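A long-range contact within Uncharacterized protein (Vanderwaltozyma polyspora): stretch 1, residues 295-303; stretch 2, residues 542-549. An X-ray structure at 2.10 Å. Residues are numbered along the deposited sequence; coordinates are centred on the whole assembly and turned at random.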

ATOM      1  N   PHE A 295       3.882  -2.161 -11.814  1.00 21.95           N
ATOM      2  CA  PHE A 295       3.547  -2.447 -10.411  1.00 23.59           C
ATOM      3  C   PHE A 295       3.400  -1.173  -9.587  1.00 26.41           C
ATOM      4  O   PHE A 295       3.654  -1.137  -8.380  1.00 29.93           O
ATOM      5  CB  PHE A 295       4.565  -3.400  -9.796  1.00 20.95           C
ATOM      6  CG  PHE A 295       4.715  -4.652 -10.589  1.00 22.94           C
ATOM      7  CD1 PHE A 295       3.803  -5.693 -10.435  1.00 22.55           C
ATOM      8  CD2 PHE A 295       5.718  -4.759 -11.546  1.00 19.91           C
ATOM      9  CE1 PHE A 295       3.922  -6.847 -11.189  1.00 26.75           C
ATOM     10  CE2 PHE A 295       5.846  -5.911 -12.336  1.00 26.35           C
ATOM     11  CZ  PHE A 295       4.958  -6.957 -12.164  1.00 24.49           C
ATOM     12  N   THR A 296       2.940  -0.144 -10.253  1.00 25.00           N
ATOM     13  CA  THR A 296       2.781   1.188  -9.706  1.00 24.31           C
ATOM     14  C   THR A 296       1.379   1.428  -9.168  1.00 23.72           C
ATOM     15  O   THR A 296       1.172   2.328  -8.338  1.00 26.55           O
ATOM     16  CB  THR A 296       3.132   2.155 -10.840  1.00 31.32           C
ATOM     17  OG1 THR A 296       4.527   2.511 -10.749  1.00 31.40           O
ATOM     18  CG2 THR A 296       2.254   3.329 -10.837  1.00 40.53           C
ATOM     19  N   GLN A 297       0.419   0.626  -9.612  1.00 24.92           N
ATOM     20  CA  GLN A 297      -0.993   0.802  -9.296  1.00 26.47           C
ATOM     21  C   GLN A 297      -1.546  -0.508  -8.758  1.00 26.88           C
ATOM     22  O   GLN A 297      -1.413  -1.555  -9.408  1.00 26.29           O
ATOM     23  CB  GLN A 297      -1.755   1.236 -10.538  1.00 19.91           C
ATOM     24  CG  GLN A 297      -1.506   2.682 -10.922  1.00 25.32           C
ATOM     25  CD  GLN A 297      -2.310   3.634 -10.048  1.00 28.09           C
ATOM     26  OE1 GLN A 297      -3.345   3.246  -9.491  1.00 25.64           O
ATOM     27  NE2 GLN A 297      -1.839   4.881  -9.920  1.00 22.59           N
ATOM     28  N   PHE A 298      -2.153  -0.451  -7.574  1.00 22.63           N
ATOM     29  CA  PHE A 298      -2.736  -1.619  -6.913  1.00 24.25           C
ATOM     30  C   PHE A 298      -4.169  -1.321  -6.477  1.00 23.50           C
ATOM     31  O   PHE A 298      -4.446  -1.181  -5.281  1.00 21.57           O
ATOM     32  CB  PHE A 298      -1.911  -2.044  -5.697  1.00 20.85           C
ATOM     33  CG  PHE A 298      -0.702  -2.862  -6.033  1.00 28.93           C
ATOM     34  CD1 PHE A 298       0.455  -2.254  -6.511  1.00 24.25           C
ATOM     35  CD2 PHE A 298      -0.707  -4.243  -5.854  1.00 23.59           C
ATOM     36  CE1 PHE A 298       1.573  -3.001  -6.815  1.00 26.86           C
ATOM     37  CE2 PHE A 298       0.428  -5.003  -6.159  1.00 23.04           C
ATOM     38  CZ  PHE A 298       1.558  -4.384  -6.648  1.00 24.53           C
ATOM     39  N   PRO A 299      -5.109  -1.231  -7.415  1.00 24.31           N
ATOM     40  CA  PRO A 299      -6.517  -1.144  -7.009  1.00 21.52           C
ATOM     41  C   PRO A 299      -6.913  -2.436  -6.319  1.00 22.37           C
ATOM     42  O   PRO A 299      -6.271  -3.475  -6.479  1.00 22.61           O
ATOM     43  CB  PRO A 299      -7.286  -0.939  -8.318  1.00 19.88           C
ATOM     44  CG  PRO A 299      -6.373  -1.430  -9.404  1.00 24.86           C
ATOM     45  CD  PRO A 299      -4.937  -1.306  -8.878  1.00 20.96           C
ATOM     46  N   GLY A 300      -7.975  -2.355  -5.520  1.00 25.00           N
ATOM     47  CA  GLY A 300      -8.366  -3.483  -4.701  1.00 24.44           C
ATOM     48  C   GLY A 300      -9.839  -3.466  -4.374  1.00 26.44           C
ATOM     49  O   GLY A 300     -10.573  -2.537  -4.708  1.00 26.27           O
ATOM     50  N   ASP A 301     -10.262  -4.538  -3.726  1.00 27.43           N
ATOM     51  CA  ASP A 301     -11.606  -4.653  -3.203  1.00 26.18           C
ATOM     52  C   ASP A 301     -11.526  -5.040  -1.737  1.00 24.65           C
ATOM     53  O   ASP A 301     -10.526  -5.589  -1.280  1.00 23.32           O
ATOM     54  CB  ASP A 301     -12.423  -5.679  -3.988  1.00 27.08           C
ATOM     55  CG  ASP A 301     -12.859  -5.151  -5.330  1.00 30.00           C
ATOM     56  OD1 ASP A 301     -13.523  -4.092  -5.358  1.00 30.51           O
ATOM     57  OD2 ASP A 301     -12.521  -5.783  -6.352  1.00 36.97           O
ATOM     58  N   TYR A 302     -12.590  -4.737  -0.998  1.00 24.90           N
ATOM     59  CA  TYR A 302     -12.723  -5.185   0.380  1.00 24.20           C
ATOM     60  C   TYR A 302     -14.069  -5.887   0.541  1.00 26.87           C
ATOM     61  O   TYR A 302     -14.977  -5.719  -0.273  1.00 23.07           O
ATOM     62  CB  TYR A 302     -12.620  -4.018   1.382  1.00 23.35           C
ATOM     63  CG  TYR A 302     -13.632  -2.950   1.089  1.00 27.04           C
ATOM     64  CD1 TYR A 302     -14.975  -3.108   1.455  1.00 23.12           C
ATOM     65  CD2 TYR A 302     -13.264  -1.793   0.422  1.00 23.19           C
ATOM     66  CE1 TYR A 302     -15.915  -2.138   1.152  1.00 24.11           C
ATOM     67  CE2 TYR A 302     -14.193  -0.822   0.120  1.00 25.13           C
ATOM     68  CZ  TYR A 302     -15.510  -0.992   0.481  1.00 26.92           C
ATOM     69  OH  TYR A 302     -16.412  -0.001   0.163  1.00 25.76           O
ATOM     70  N   MET A 303     -14.198  -6.660   1.614  1.00 27.85           N
ATOM     71  CA  MET A 303     -15.485  -7.244   1.956  1.00 31.50           C
ATOM     72  C   MET A 303     -15.538  -7.472   3.458  1.00 28.33           C
ATOM     73  O   MET A 303     -14.508  -7.568   4.132  1.00 28.25           O
ATOM     74  CB  MET A 303     -15.732  -8.561   1.214  1.00 29.92           C
ATOM     75  CG  MET A 303     -14.720  -9.627   1.561  1.00 33.26           C
ATOM     76  SD  MET A 303     -15.023 -11.104   0.585  1.00 39.18           S
ATOM     77  CE  MET A 303     -13.708 -12.134   1.149  1.00 36.61           C
TER
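Stretch 2 (542-549) IKSVMYYI

Stretch 2 is the C-terminal end of the chain and lies against residues 296 to 302. It forms no regular helix or strand. Two type I beta turns shape it, Ile542 to Val545 and Met546 to Ile549. The first is closed by Val545 N to Ile542 O at 2.8 Å, the second by Ile549 N to Met546 O at 3.2 Å. Stretch 1 is loop up to Pro299 and strand from Gly300 onward. The CA atoms come nearest at Pro299 and Ser544, 5.1 Å apart. No backbone-to-backbone hydrogen bond joins the two stretches. Side chains and water make the polar links instead, and about 480 Å² is buried in total.

Tyr548 points its CA-to-CB bond toward stretch 1. Tyr548 OH donates a very short hydrogen bond to Phe298 O, at 2.5 Å. The carbonyl lies at the ring edge, near the ring plane, as suits a phenol donor. Phe298 N is served by a poorer partner: it donates a weak hydrogen bond to Met546 SD at 3.3 Å, nearly straight at 172°. Both backbone polar atoms of Phe298 are therefore met by side chains of stretch 2.

Pro299 has no amide hydrogen to place. It packs instead: Pro299 CB lies 3.5 Å from Ser544 C, and Pro299 N 4.1 Å from Met546 CG.

At the strand start, water replaces direct pairing. Gly300 N donates to water 4 at 2.8 Å, and that water lies 2.9 Å from Lys543 O and 2.6 Å from Val545 O. Gly300 O accepts from water 3 at 2.8 Å. The same water is hydrogen-bonded to Tyr547 OH at 2.6 Å. Gly300 O and Lys543 O, both acceptors, lie 3.7 Å apart and do not bond to each other.

Gln297 OE1 accepts from two waters, water 1 at 2.7 Å and water 2 at 2.8 Å. Water 1 also accepts from Met546 N at 2.8 Å, and water 2 donates to Ser544 O at 2.6 Å. Gln297 NE2 is satisfied elsewhere in the structure.

The charged pair is Lys543 and Asp301. Both side chains start sideways, but their ends come nearer, and Lys543 NZ donates to Asp301 OD1 at 2.8 Å in a salt bridge. Water 5 lies 2.9 Å from Asp301 OD2, a weak bond, and 2.8 Å from Lys543 O. Asp301 OD2 and Lys543 NZ also have partners elsewhere in the structure.

Beyond it, Tyr302 and Tyr547 meet edge to edge, with Tyr302 CE2 3.2 Å from Tyr547 OH. Tyr302 OH is hydrogen-bonded elsewhere.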

ATOM      1  N   ILE A 542     -14.471   4.532  -8.429  1.00 29.34           N
ATOM      2  CA  ILE A 542     -13.159   4.441  -7.819  1.00 30.77           C
ATOM      3  C   ILE A 542     -12.755   3.006  -7.516  1.00 28.96           C
ATOM      4  O   ILE A 542     -11.708   2.786  -6.916  1.00 27.91           O
ATOM      5  CB  ILE A 542     -13.068   5.313  -6.550  1.00 28.66           C
ATOM      6  CG1 ILE A 542     -14.172   4.950  -5.568  1.00 28.20           C
ATOM      7  CG2 ILE A 542     -13.115   6.801  -6.905  1.00 24.69           C
ATOM      8  CD1 ILE A 542     -13.793   5.324  -4.150  1.00 30.52           C
ATOM      9  N   LYS A 543     -13.548   2.021  -7.940  1.00 34.06           N
ATOM     10  CA  LYS A 543     -13.179   0.635  -7.667  1.00 33.75           C
ATOM     11  C   LYS A 543     -11.840   0.272  -8.297  1.00 30.48           C
ATOM     12  O   LYS A 543     -11.125  -0.594  -7.782  1.00 33.24           O
ATOM     13  CB  LYS A 543     -14.290  -0.308  -8.141  1.00 37.26           C
ATOM     14  CG  LYS A 543     -14.894  -1.123  -6.998  1.00 41.00           C
ATOM     15  CD  LYS A 543     -16.299  -1.623  -7.309  1.00 47.33           C
ATOM     16  CE  LYS A 543     -16.900  -2.374  -6.120  1.00 42.72           C
ATOM     17  NZ  LYS A 543     -16.218  -3.689  -5.859  1.00 42.46           N
ATOM     18  N   SER A 544     -11.457   0.942  -9.383  1.00 23.10           N
ATOM     19  CA  SER A 544     -10.161   0.723 -10.005  1.00 26.59           C
ATOM     20  C   SER A 544      -9.145   1.788  -9.614  1.00 25.25           C
ATOM     21  O   SER A 544      -8.111   1.919 -10.269  1.00 30.57           O
ATOM     22  CB  SER A 544     -10.304   0.668 -11.529  1.00 30.89           C
ATOM     23  OG  SER A 544     -11.206  -0.356 -11.899  1.00 40.06           O
ATOM     24  N   VAL A 545      -9.418   2.545  -8.565  1.00 29.77           N
ATOM     25  CA  VAL A 545      -8.555   3.633  -8.132  1.00 28.02           C
ATOM     26  C   VAL A 545      -7.988   3.283  -6.768  1.00 24.75           C
ATOM     27  O   VAL A 545      -8.654   2.625  -5.959  1.00 26.23           O
ATOM     28  CB  VAL A 545      -9.345   4.960  -8.086  1.00 29.11           C
ATOM     29  CG1 VAL A 545      -8.491   6.091  -7.513  1.00 25.79           C
ATOM     30  CG2 VAL A 545      -9.871   5.305  -9.488  1.00 31.34           C
ATOM     31  N   MET A 546      -6.745   3.712  -6.518  1.00 23.35           N
ATOM     32  CA  MET A 546      -6.129   3.599  -5.193  1.00 24.30           C
ATOM     33  C   MET A 546      -6.609   4.731  -4.281  1.00 28.28           C
ATOM     34  O   MET A 546      -5.831   5.552  -3.795  1.00 22.87           O
ATOM     35  CB  MET A 546      -4.607   3.604  -5.302  1.00 24.57           C
ATOM     36  CG  MET A 546      -4.001   2.408  -6.018  1.00 24.90           C
ATOM     37  SD  MET A 546      -2.227   2.625  -6.319  1.00 26.71           S
ATOM     38  CE  MET A 546      -1.587   2.610  -4.633  1.00 24.47           C
ATOM     39  N   TYR A 547      -7.931   4.762  -4.047  1.00 22.90           N
ATOM     40  CA  TYR A 547      -8.504   5.797  -3.198  1.00 22.33           C
ATOM     41  C   TYR A 547      -8.019   5.685  -1.765  1.00 23.27           C
ATOM     42  O   TYR A 547      -8.131   6.652  -1.007  1.00 24.80           O
ATOM     43  CB  TYR A 547     -10.035   5.736  -3.229  1.00 27.17           C
ATOM     44  CG  TYR A 547     -10.600   4.394  -2.832  1.00 24.36           C
ATOM     45  CD1 TYR A 547     -10.805   3.400  -3.786  1.00 24.58           C
ATOM     46  CD2 TYR A 547     -10.939   4.122  -1.505  1.00 22.68           C
ATOM     47  CE1 TYR A 547     -11.318   2.166  -3.433  1.00 26.38           C
ATOM     48  CE2 TYR A 547     -11.461   2.881  -1.140  1.00 26.88           C
ATOM     49  CZ  TYR A 547     -11.642   1.911  -2.107  1.00 27.08           C
ATOM     50  OH  TYR A 547     -12.164   0.681  -1.767  1.00 25.52           O
ATOM     51  N   TYR A 548      -7.495   4.528  -1.379  1.00 23.56           N
ATOM     52  CA  TYR A 548      -7.086   4.282  -0.009  1.00 22.71           C
ATOM     53  C   TYR A 548      -5.703   4.844   0.304  1.00 24.14           C
ATOM     54  O   TYR A 548      -5.321   4.863   1.481  1.00 26.29           O
ATOM     55  CB  TYR A 548      -7.116   2.772   0.260  1.00 25.04           C
ATOM     56  CG  TYR A 548      -6.201   2.000  -0.670  1.00 20.48           C
ATOM     57  CD1 TYR A 548      -4.850   1.872  -0.383  1.00 28.34           C
ATOM     58  CD2 TYR A 548      -6.683   1.433  -1.843  1.00 19.37           C
ATOM     59  CE1 TYR A 548      -4.004   1.204  -1.226  1.00 30.68           C
ATOM     60  CE2 TYR A 548      -5.843   0.745  -2.703  1.00 25.80           C
ATOM     61  CZ  TYR A 548      -4.501   0.635  -2.383  1.00 29.38           C
ATOM     62  OH  TYR A 548      -3.644  -0.040  -3.217  1.00 26.25           O
ATOM     63  N   ILE A 549      -4.950   5.292  -0.711  1.00 25.11           N
ATOM     64  CA  ILE A 549      -3.554   5.698  -0.520  1.00 23.77           C
ATOM     65  C   ILE A 549      -3.432   7.087   0.090  1.00 25.26           C
ATOM     66  O   ILE A 549      -2.403   7.410   0.693  1.00 23.00           O
ATOM     67  CB  ILE A 549      -2.757   5.643  -1.856  1.00 26.20           C
ATOM     68  CG1 ILE A 549      -1.247   5.569  -1.594  1.00 26.94           C
ATOM     69  CG2 ILE A 549      -3.025   6.880  -2.690  1.00 23.77           C
ATOM     70  CD1 ILE A 549      -0.833   4.413  -0.734  1.00 26.67           C
ATOM     71  OXT ILE A 549      -4.337   7.920  -0.007  1.00 28.09           O
TER
HETATM   72  O   HOH W   1      -5.303   4.841  -8.622  1.00 22.28           O
HETATM   73  O   HOH W   2      -5.494   1.853 -10.606  1.00 37.92           O
HETATM   74  O   HOH W   3     -12.663  -1.027  -3.691  1.00 26.46           O
HETATM   75  O   HOH W   4      -9.266   0.146  -5.671  1.00 29.41           O
HETATM   76  O   HOH W   5     -11.592  -3.394  -7.731  1.00 28.63           O